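Local atomic coordinates of RNA-induced transcriptional silencing complex protein tas3 (Schizosaccharomyces pombe, PDB entry 3D1D), a protein that serves as a core subunit of the RITS complex, joining with Ago1 and Chp1 in the RNA interference pathway important for heterochromatin formation and accurate chromosome segregation. Residues Lys23-Phe28 / Ser113-Glu118; Asn31-Glu36 / Phe60-Lys65; Glu64-Gln69 / Thr103-Ser108. All coordinates share one frame; numbering follows the deposited sequence.

Contact 1: residues Lys23-Phe28 / Ser113-Glu118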
loop_
_atom_site.group_PDB
_atom_site.type_symbol
_atom_site.label_atom_id
_atom_site.label_comp_id
_atom_site.label_asym_id
_atom_site.label_seq_id
_atom_site.Cartn_x
_atom_site.Cartn_y
_atom_site.Cartn_z
ATOM N N LYS B 23 7.479 -15.089 -5.749
ATOM C CA LYS B 23 7.177 -15.958 -6.889
ATOM C C LYS B 23 7.494 -17.416 -6.576
ATOM O O LYS B 23 6.984 -18.332 -7.226
ATOM C CB LYS B 23 7.998 -15.521 -8.102
ATOM C CG LYS B 23 7.815 -14.059 -8.478
ATOM C CD LYS B 23 8.771 -13.626 -9.582
ATOM C CE LYS B 23 8.475 -14.329 -10.902
ATOM N NZ LYS B 23 9.408 -13.880 -11.980
ATOM N N SER B 24 8.350 -17.613 -5.577
ATOM C CA SER B 24 8.760 -18.937 -5.134
ATOM C C SER B 24 7.680 -19.596 -4.289
ATOM O O SER B 24 7.612 -20.821 -4.217
ATOM C CB SER B 24 10.034 -18.835 -4.299
ATOM O OG SER B 24 11.062 -18.181 -5.013
ATOM N N LEU B 25 6.847 -18.780 -3.645
ATOM C CA LEU B 25 5.779 -19.286 -2.787
ATOM C C LEU B 25 4.819 -20.216 -3.508
ATOM O O LEU B 25 4.392 -19.938 -4.626
ATOM C CB LEU B 25 4.990 -18.125 -2.179
ATOM C CG LEU B 25 5.744 -17.170 -1.249
ATOM C CD1 LEU B 25 4.761 -16.113 -0.715
ATOM C CD2 LEU B 25 6.394 -17.953 -0.108
ATOM N N SER B 26 4.479 -21.320 -2.848
ATOM C CA SER B 26 3.564 -22.306 -3.406
ATOM C C SER B 26 2.155 -21.728 -3.534
ATOM O O SER B 26 1.428 -22.030 -4.483
ATOM C CB SER B 26 3.530 -23.538 -2.510
ATOM O OG SER B 26 3.129 -23.184 -1.200
ATOM N N PHE B 27 1.765 -20.902 -2.569
ATOM C CA PHE B 27 0.445 -20.290 -2.608
ATOM C C PHE B 27 0.357 -19.431 -3.859
ATOM O O PHE B 27 -0.670 -19.407 -4.539
ATOM C CB PHE B 27 0.209 -19.421 -1.372
ATOM C CG PHE B 27 -1.126 -18.729 -1.364
ATOM C CD1 PHE B 27 -2.307 -19.469 -1.410
ATOM C CD2 PHE B 27 -1.207 -17.340 -1.334
ATOM C CE1 PHE B 27 -3.544 -18.837 -1.428
ATOM C CE2 PHE B 27 -2.443 -16.695 -1.352
ATOM C CZ PHE B 27 -3.612 -17.441 -1.398
ATOM N N PHE B 28 1.445 -18.728 -4.157
ATOM C CA PHE B 28 1.503 -17.879 -5.335
ATOM C C PHE B 28 1.403 -18.712 -6.620
ATOM O O PHE B 28 0.691 -18.346 -7.554
ATOM C CB PHE B 28 2.807 -17.082 -5.348
ATOM C CG PHE B 28 2.953 -16.199 -6.546
ATOM C CD1 PHE B 28 2.209 -15.034 -6.662
ATOM C CD2 PHE B 28 3.802 -16.554 -7.587
ATOM C CE1 PHE B 28 2.310 -14.234 -7.798
ATOM C CE2 PHE B 28 3.909 -15.762 -8.729
ATOM C CZ PHE B 28 3.162 -14.602 -8.834
ATOM N N SER B 113 -0.296 -20.421 8.182
ATOM C CA SER B 113 0.878 -20.815 8.949
ATOM C C SER B 113 1.892 -21.524 8.077
ATOM O O SER B 113 3.095 -21.473 8.337
ATOM C CB SER B 113 0.485 -21.713 10.118
ATOM O OG SER B 113 0.434 -20.970 11.323
ATOM N N GLN B 114 1.406 -22.186 7.034
ATOM C CA GLN B 114 2.291 -22.893 6.132
ATOM C C GLN B 114 2.956 -21.926 5.159
ATOM O O GLN B 114 4.149 -22.043 4.892
ATOM C CB GLN B 114 1.512 -23.974 5.389
ATOM C CG GLN B 114 1.196 -25.167 6.265
ATOM C CD GLN B 114 0.228 -26.127 5.612
ATOM O OE1 GLN B 114 0.436 -26.561 4.476
ATOM N NE2 GLN B 114 -0.845 -26.468 6.329
ATOM N N ILE B 115 2.188 -20.966 4.644
ATOM C CA ILE B 115 2.727 -19.974 3.716
ATOM C C ILE B 115 3.838 -19.208 4.426
ATOM O O ILE B 115 4.860 -18.878 3.825
ATOM C CB ILE B 115 1.666 -18.949 3.286
ATOM C CG1 ILE B 115 0.429 -19.661 2.731
ATOM C CG2 ILE B 115 2.263 -17.994 2.259
ATOM C CD1 ILE B 115 0.716 -20.574 1.567
ATOM N N LEU B 116 3.611 -18.929 5.707
ATOM C CA LEU B 116 4.560 -18.201 6.545
ATOM C C LEU B 116 5.801 -19.043 6.768
ATOM O O LEU B 116 6.922 -18.551 6.670
ATOM C CB LEU B 116 3.916 -17.861 7.892
ATOM C CG LEU B 116 4.796 -17.214 8.959
ATOM C CD1 LEU B 116 5.418 -15.933 8.409
ATOM C CD2 LEU B 116 3.971 -16.930 10.204
ATOM N N LYS B 117 5.589 -20.318 7.071
ATOM C CA LYS B 117 6.682 -21.253 7.298
ATOM C C LYS B 117 7.540 -21.286 6.045
ATOM O O LYS B 117 8.757 -21.132 6.113
ATOM C CB LYS B 117 6.116 -22.651 7.575
ATOM C CG LYS B 117 7.114 -23.725 8.003
ATOM C CD LYS B 117 6.376 -25.065 8.123
ATOM C CE LYS B 117 7.159 -26.131 8.899
ATOM N NZ LYS B 117 6.292 -27.311 9.235
ATOM N N GLU B 118 6.888 -21.471 4.902
ATOM C CA GLU B 118 7.572 -21.535 3.619
ATOM C C GLU B 118 8.391 -20.296 3.298
ATOM O O GLU B 118 9.544 -20.408 2.878
ATOM C CB GLU B 118 6.574 -21.771 2.490
ATOM C CG GLU B 118 7.246 -21.751 1.138
ATOM C CD GLU B 118 6.320 -22.131 0.011
ATOM O OE1 GLU B 118 5.412 -22.965 0.239
ATOM O OE2 GLU B 118 6.522 -21.609 -1.106
#
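Glu-118 reaches Ser-26 because its CG stands anti to the backbone N (chi1 176°) and the chain stays extended to the carboxylate, while Ser-26 sets its OG between its own N and carbonyl carbon (chi1 58°), on the side of the incoming acid. The two residues meet in a two-pronged grip. Ser-26 N donates to Glu-118 OE2 at 2.7 Å, a bond noticeably bent at the hydrogen (139°), and Ser-26 OG donates to Glu-118 OE1, also at 2.7 Å. Each oxygen is approached on its syn side, somewhat out of the carboxylate plane, and with both oxygens held the group has little freedom to turn about its last bond.

Ser-26 is the first residue of helix 26-30 and Leu-25 is its N-cap, so the carboxylate lies at the helix N-terminus, where the helix dipole would be expected to favour its negative charge. Leu-25 also lends apolar cover: its CD2 lies 3.8 Å from Glu-118 OE2 and 4.1 Å from Glu-118 CG, with the two side chains running askew to each other. One turn back along helix 109-122, Ile-115 points toward the other segment, and its CG2 comes within 4.3 Å of Leu-25 CD1.

Around this pair of segments the helices close in. Leu-25 continues onto Ala-119 and Leu-122 of helix 109-122, and the ring of Phe-27 meets that of Phe-111 with the planes steeply inclined. Phe-28 turns to helix 32-46, touching Cys-34 and Leu-38, whereas Leu-116 faces helix 74-85 at Phe-80 and Leu-84. The contact thus ties the break between helices 16-24 and 26-30 to helix 109-122 in the all-helical C-terminal part of Tas3.

Contact 2: residues Asn31-Glu36 / Phe60-Lys65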
loop_
_atom_site.group_PDB
_atom_site.type_symbol
_atom_site.label_atom_id
_atom_site.label_comp_id
_atom_site.label_asym_id
_atom_site.label_seq_id
_atom_site.Cartn_x
_atom_site.Cartn_y
_atom_site.Cartn_z
ATOM N N ASN B 31 -2.237 -20.075 -7.595
ATOM C CA ASN B 31 -3.240 -19.080 -7.961
ATOM C C ASN B 31 -2.726 -18.271 -9.145
ATOM O O ASN B 31 -2.056 -17.252 -8.976
ATOM C CB ASN B 31 -3.535 -18.131 -6.791
ATOM C CG ASN B 31 -4.164 -18.835 -5.598
ATOM O OD1 ASN B 31 -3.503 -19.578 -4.868
ATOM N ND2 ASN B 31 -5.450 -18.600 -5.397
ATOM N N SER B 32 -3.038 -18.735 -10.347
ATOM C CA SER B 32 -2.607 -18.063 -11.563
ATOM C C SER B 32 -3.015 -16.599 -11.558
ATOM O O SER B 32 -2.358 -15.769 -12.187
ATOM C CB SER B 32 -3.210 -18.751 -12.782
ATOM O OG SER B 32 -4.622 -18.657 -12.745
ATOM N N SER B 33 -4.104 -16.289 -10.856
ATOM C CA SER B 33 -4.605 -14.917 -10.773
ATOM C C SER B 33 -3.571 -14.021 -10.101
ATOM O O SER B 33 -3.466 -12.838 -10.420
ATOM C CB SER B 33 -5.920 -14.872 -9.984
ATOM O OG SER B 33 -5.744 -15.312 -8.646
ATOM N N CYS B 34 -2.818 -14.589 -9.164
ATOM C CA CYS B 34 -1.779 -13.846 -8.468
ATOM C C CYS B 34 -0.659 -13.492 -9.426
ATOM O O CYS B 34 -0.068 -12.421 -9.320
ATOM C CB CYS B 34 -1.209 -14.664 -7.311
ATOM S SG CYS B 34 -2.301 -14.767 -5.894
ATOM N N ALA B 35 -0.365 -14.404 -10.352
ATOM C CA ALA B 35 0.688 -14.191 -11.339
ATOM C C ALA B 35 0.271 -13.083 -12.296
ATOM O O ALA B 35 0.995 -12.107 -12.492
ATOM C CB ALA B 35 0.955 -15.473 -12.105
ATOM N N GLU B 36 -0.904 -13.237 -12.890
ATOM C CA GLU B 36 -1.419 -12.232 -13.803
ATOM C C GLU B 36 -1.389 -10.880 -13.116
ATOM O O GLU B 36 -1.347 -9.845 -13.774
ATOM C CB GLU B 36 -2.854 -12.562 -14.203
ATOM C CG GLU B 36 -2.999 -13.822 -15.038
ATOM C CD GLU B 36 -4.434 -14.059 -15.486
ATOM O OE1 GLU B 36 -5.239 -13.097 -15.457
ATOM O OE2 GLU B 36 -4.753 -15.204 -15.878
ATOM N N PHE B 60 -1.958 -10.605 -3.554
ATOM C CA PHE B 60 -2.756 -11.552 -2.787
ATOM C C PHE B 60 -4.250 -11.259 -2.790
ATOM O O PHE B 60 -5.050 -12.123 -2.457
ATOM C CB PHE B 60 -2.260 -11.643 -1.334
ATOM C CG PHE B 60 -0.910 -12.291 -1.192
ATOM C CD1 PHE B 60 -0.531 -13.338 -2.032
ATOM C CD2 PHE B 60 -0.012 -11.856 -0.222
ATOM C CE1 PHE B 60 0.729 -13.939 -1.912
ATOM C CE2 PHE B 60 1.247 -12.448 -0.093
ATOM C CZ PHE B 60 1.618 -13.493 -0.940
ATOM N N SER B 61 -4.636 -10.045 -3.159
ATOM C CA SER B 61 -6.053 -9.712 -3.180
ATOM C C SER B 61 -6.726 -10.379 -4.376
ATOM O O SER B 61 -7.933 -10.592 -4.388
ATOM C CB SER B 61 -6.240 -8.195 -3.232
ATOM O OG SER B 61 -5.520 -7.633 -4.312
ATOM N N ALA B 62 -5.928 -10.725 -5.373
ATOM C CA ALA B 62 -6.437 -11.375 -6.576
ATOM C C ALA B 62 -6.621 -12.883 -6.365
ATOM O O ALA B 62 -7.291 -13.560 -7.153
ATOM C CB ALA B 62 -5.476 -11.117 -7.747
ATOM N N SER B 63 -6.020 -13.408 -5.306
ATOM C CA SER B 63 -6.119 -14.831 -5.007
ATOM C C SER B 63 -7.580 -15.271 -4.872
ATOM O O SER B 63 -8.467 -14.441 -4.655
ATOM C CB SER B 63 -5.376 -15.139 -3.709
ATOM O OG SER B 63 -6.045 -14.556 -2.607
ATOM N N GLU B 64 -7.834 -16.569 -5.010
ATOM C CA GLU B 64 -9.192 -17.074 -4.858
ATOM C C GLU B 64 -9.341 -18.536 -4.487
ATOM O O GLU B 64 -10.445 -18.984 -4.174
ATOM C CB GLU B 64 -10.016 -16.777 -6.106
ATOM C CG GLU B 64 -9.324 -16.991 -7.405
ATOM C CD GLU B 64 -9.956 -16.141 -8.475
ATOM O OE1 GLU B 64 -11.030 -15.553 -8.189
ATOM O OE2 GLU B 64 -9.392 -16.061 -9.591
ATOM N N LYS B 65 -8.239 -19.274 -4.504
ATOM C CA LYS B 65 -8.278 -20.688 -4.154
ATOM C C LYS B 65 -7.499 -20.989 -2.869
ATOM O O LYS B 65 -6.273 -20.861 -2.828
ATOM C CB LYS B 65 -7.702 -21.535 -5.295
ATOM C CG LYS B 65 -8.436 -21.444 -6.627
ATOM C CD LYS B 65 -7.721 -22.301 -7.667
ATOM C CE LYS B 65 -8.320 -22.156 -9.053
ATOM N NZ LYS B 65 -7.619 -23.008 -10.057
#
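Ser-33 OG donates to Ala-62 O at 2.8 Å, the hydrogen bond that joins the first turn of helix 32-46 to the loop after helix 52-60. It approaches from above the carbonyl plane, with a C=O...donor angle of 113°, and so misses the lone-pair directions. The OG gets there by sitting between its own backbone N and carbonyl carbon (chi1 62°). Ala-62 in turn points its CB toward the helix, where it rests 3.8 Å from Ser-33 O.

A turn just past helix 52-60 presents Ala-62 O. Phe-60 O accepts a short bond from Ser-63 OG at 2.6 Å, tilted 21° from the carbonyl plane, and a weak one from Ser-63 N at 3.3 Å, and the chain curls back on itself. Beside Ser-33, Cys-34 lays its sulfur on the loop: SG is 3.8 Å from Ser-63 CB and meets the Phe-60 ring at its edge, near the ring plane, in a loose approach. Glu-64 stretches along the outer side until its OE2 is 3.7 Å from Ser-33 CB. Asn-31, just ahead of the helix, brings its amide up to the backbone of Glu-64 and Lys-65.

Behind the contact, Phe-60 packs on Val-94, Ser-97 and Ile-98 of helix 89-105, and Ser-63 touches Leu-101 there and Phe-27 of helix 26-30. With an alanine in place of Ser-33, Ala-62 O is likely to lose this donor, leaving the loop less firmly fixed to the helix start.

A hydroxyl bond that misses the lone pairs, backed by thiol packing on the inward side, holds a chain without regular structure to the helix start, which implies that the attachment depends on a few small groups.

Contact 3: residues Glu64-Gln69 / Thr103-Ser108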
loop_
_atom_site.group_PDB
_atom_site.type_symbol
_atom_site.label_atom_id
_atom_site.label_comp_id
_atom_site.label_asym_id
_atom_site.label_seq_id
_atom_site.Cartn_x
_atom_site.Cartn_y
_atom_site.Cartn_z
ATOM N N GLU B 64 -7.834 -16.569 -5.010
ATOM C CA GLU B 64 -9.192 -17.074 -4.858
ATOM C C GLU B 64 -9.341 -18.536 -4.487
ATOM O O GLU B 64 -10.445 -18.984 -4.174
ATOM C CB GLU B 64 -10.016 -16.777 -6.106
ATOM C CG GLU B 64 -9.324 -16.991 -7.405
ATOM C CD GLU B 64 -9.956 -16.141 -8.475
ATOM O OE1 GLU B 64 -11.030 -15.553 -8.189
ATOM O OE2 GLU B 64 -9.392 -16.061 -9.591
ATOM N N LYS B 65 -8.239 -19.274 -4.504
ATOM C CA LYS B 65 -8.278 -20.688 -4.154
ATOM C C LYS B 65 -7.499 -20.989 -2.869
ATOM O O LYS B 65 -6.273 -20.861 -2.828
ATOM C CB LYS B 65 -7.702 -21.535 -5.295
ATOM C CG LYS B 65 -8.436 -21.444 -6.627
ATOM C CD LYS B 65 -7.721 -22.301 -7.667
ATOM C CE LYS B 65 -8.320 -22.156 -9.053
ATOM N NZ LYS B 65 -7.619 -23.008 -10.057
ATOM N N PHE B 66 -8.209 -21.381 -1.818
ATOM C CA PHE B 66 -7.558 -21.732 -0.562
ATOM C C PHE B 66 -8.553 -22.281 0.443
ATOM O O PHE B 66 -9.732 -21.947 0.399
ATOM C CB PHE B 66 -6.798 -20.525 0.022
ATOM C CG PHE B 66 -7.608 -19.254 0.091
ATOM C CD1 PHE B 66 -8.608 -19.093 1.045
ATOM C CD2 PHE B 66 -7.377 -18.219 -0.812
ATOM C CE1 PHE B 66 -9.370 -17.919 1.094
ATOM C CE2 PHE B 66 -8.130 -17.048 -0.773
ATOM C CZ PHE B 66 -9.133 -16.897 0.185
ATOM N N PRO B 67 -8.095 -23.160 1.348
ATOM C CA PRO B 67 -8.962 -23.750 2.369
ATOM C C PRO B 67 -9.588 -22.665 3.236
ATOM O O PRO B 67 -8.928 -21.705 3.637
ATOM C CB PRO B 67 -8.013 -24.653 3.151
ATOM C CG PRO B 67 -6.689 -23.988 2.984
ATOM C CD PRO B 67 -6.706 -23.611 1.522
ATOM N N ILE B 68 -10.873 -22.832 3.521
ATOM C CA ILE B 68 -11.634 -21.871 4.302
ATOM C C ILE B 68 -12.122 -22.437 5.626
ATOM O O ILE B 68 -12.656 -23.537 5.684
ATOM C CB ILE B 68 -12.869 -21.410 3.518
ATOM C CG1 ILE B 68 -12.442 -20.650 2.274
ATOM C CG2 ILE B 68 -13.737 -20.541 4.375
ATOM C CD1 ILE B 68 -13.586 -20.455 1.297
ATOM N N GLN B 69 -11.951 -21.656 6.682
ATOM C CA GLN B 69 -12.391 -22.040 8.015
ATOM C C GLN B 69 -13.099 -20.825 8.605
ATOM O O GLN B 69 -12.505 -19.760 8.757
ATOM C CB GLN B 69 -11.183 -22.417 8.873
ATOM C CG GLN B 69 -11.527 -22.934 10.255
ATOM C CD GLN B 69 -12.039 -24.356 10.234
ATOM O OE1 GLN B 69 -11.308 -25.294 9.892
ATOM N NE2 GLN B 69 -13.308 -24.528 10.596
ATOM N N THR B 103 -8.696 -13.062 8.129
ATOM C CA THR B 103 -9.754 -12.356 8.825
ATOM C C THR B 103 -10.893 -11.932 7.922
ATOM O O THR B 103 -12.070 -12.003 8.312
ATOM C CB THR B 103 -9.196 -11.124 9.502
ATOM O OG1 THR B 103 -8.473 -10.354 8.538
ATOM C CG2 THR B 103 -8.267 -11.533 10.625
ATOM N N GLY B 104 -10.544 -11.499 6.716
ATOM C CA GLY B 104 -11.554 -11.049 5.779
ATOM C C GLY B 104 -12.183 -12.098 4.879
ATOM O O GLY B 104 -13.307 -11.923 4.410
ATOM N N LYS B 105 -11.471 -13.193 4.638
ATOM C CA LYS B 105 -11.976 -14.236 3.759
ATOM C C LYS B 105 -11.953 -15.609 4.394
ATOM O O LYS B 105 -12.185 -16.610 3.723
ATOM C CB LYS B 105 -11.176 -14.261 2.457
ATOM C CG LYS B 105 -11.396 -13.068 1.555
ATOM C CD LYS B 105 -10.425 -13.151 0.386
ATOM C CE LYS B 105 -10.501 -11.940 -0.548
ATOM N NZ LYS B 105 -9.555 -12.095 -1.698
ATOM N N ASN B 106 -11.653 -15.660 5.683
ATOM C CA ASN B 106 -11.636 -16.925 6.392
ATOM C C ASN B 106 -10.583 -17.918 5.940
ATOM O O ASN B 106 -10.746 -19.121 6.142
ATOM C CB ASN B 106 -13.016 -17.571 6.298
ATOM C CG ASN B 106 -14.015 -16.929 7.235
ATOM O OD1 ASN B 106 -15.233 -17.083 7.074
ATOM N ND2 ASN B 106 -13.503 -16.218 8.243
ATOM N N LEU B 107 -9.509 -17.428 5.331
ATOM C CA LEU B 107 -8.446 -18.318 4.880
ATOM C C LEU B 107 -8.019 -19.152 6.094
ATOM O O LEU B 107 -7.730 -18.615 7.168
ATOM C CB LEU B 107 -7.279 -17.498 4.312
ATOM C CG LEU B 107 -6.120 -18.253 3.646
ATOM C CD1 LEU B 107 -5.586 -17.425 2.492
ATOM C CD2 LEU B 107 -5.019 -18.551 4.662
ATOM N N SER B 108 -8.022 -20.467 5.934
ATOM C CA SER B 108 -7.665 -21.350 7.028
ATOM C C SER B 108 -6.335 -20.944 7.650
ATOM O O SER B 108 -5.333 -20.777 6.952
ATOM C CB SER B 108 -7.606 -22.793 6.544
ATOM O OG SER B 108 -7.084 -23.623 7.557
#
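Leu-107 sets its CD1 over one face of the Phe-66 ring, 3.7 Å from the centroid and 14° off the normal, a CH-pi contact in which the two side chains cross nearly at right angles. Lys-105 comes to the ring's edge instead, its CD lying 4.0 Å from Phe-66 CZ. Farther along, Ile-68 CG2 packs 3.6 Å from Asn-106 CB, and the Pro-67 ring lies against Ser-108 CB.

Two backbone bonds fix these positions. Ser-108 N donates to Pro-67 O at 2.8 Å, and Gln-69 N to Asn-106 O at 2.9 Å, both nearly straight at the hydrogen. They flank Ile-68 and Leu-107, whose CA atoms are 4.8 Å apart. The turn at Asn-106, with its positive phi of 65°, carries the chain out of helix 89-105 into this pairing.

Outside the two segments, Phe-66 and Pro-67 rest on Phe-111 of helix 109-122, Leu-107 packs on Leu-101 and Val-102, and Gln-72 NE2 donates to Leu-107 O. The pattern is that of an isolated beta bridge, here joining the loop before helix 74-85 to the connection between helices 89-105 and 109-122.

Contacts 1 and 2 are both partly buried, contact 1 nearer the centre of the chain; contact 3 is at the surface. Contacts 2 and 3 share Glu-64 and Lys-65, so the loop after helix 52-60 is fastened first to helix 32-46 and then to the link between helices 89-105 and 109-122. Phe-27 connects all three, its ring reaching Ser-63 and Phe-66. Chemistry changes with place: a carboxylate, probably charged, bound at a helix start in contact 1, a serine hydroxyl on a loop carbonyl in contact 2, and paired backbones with a leucine over an aromatic face in contact 3.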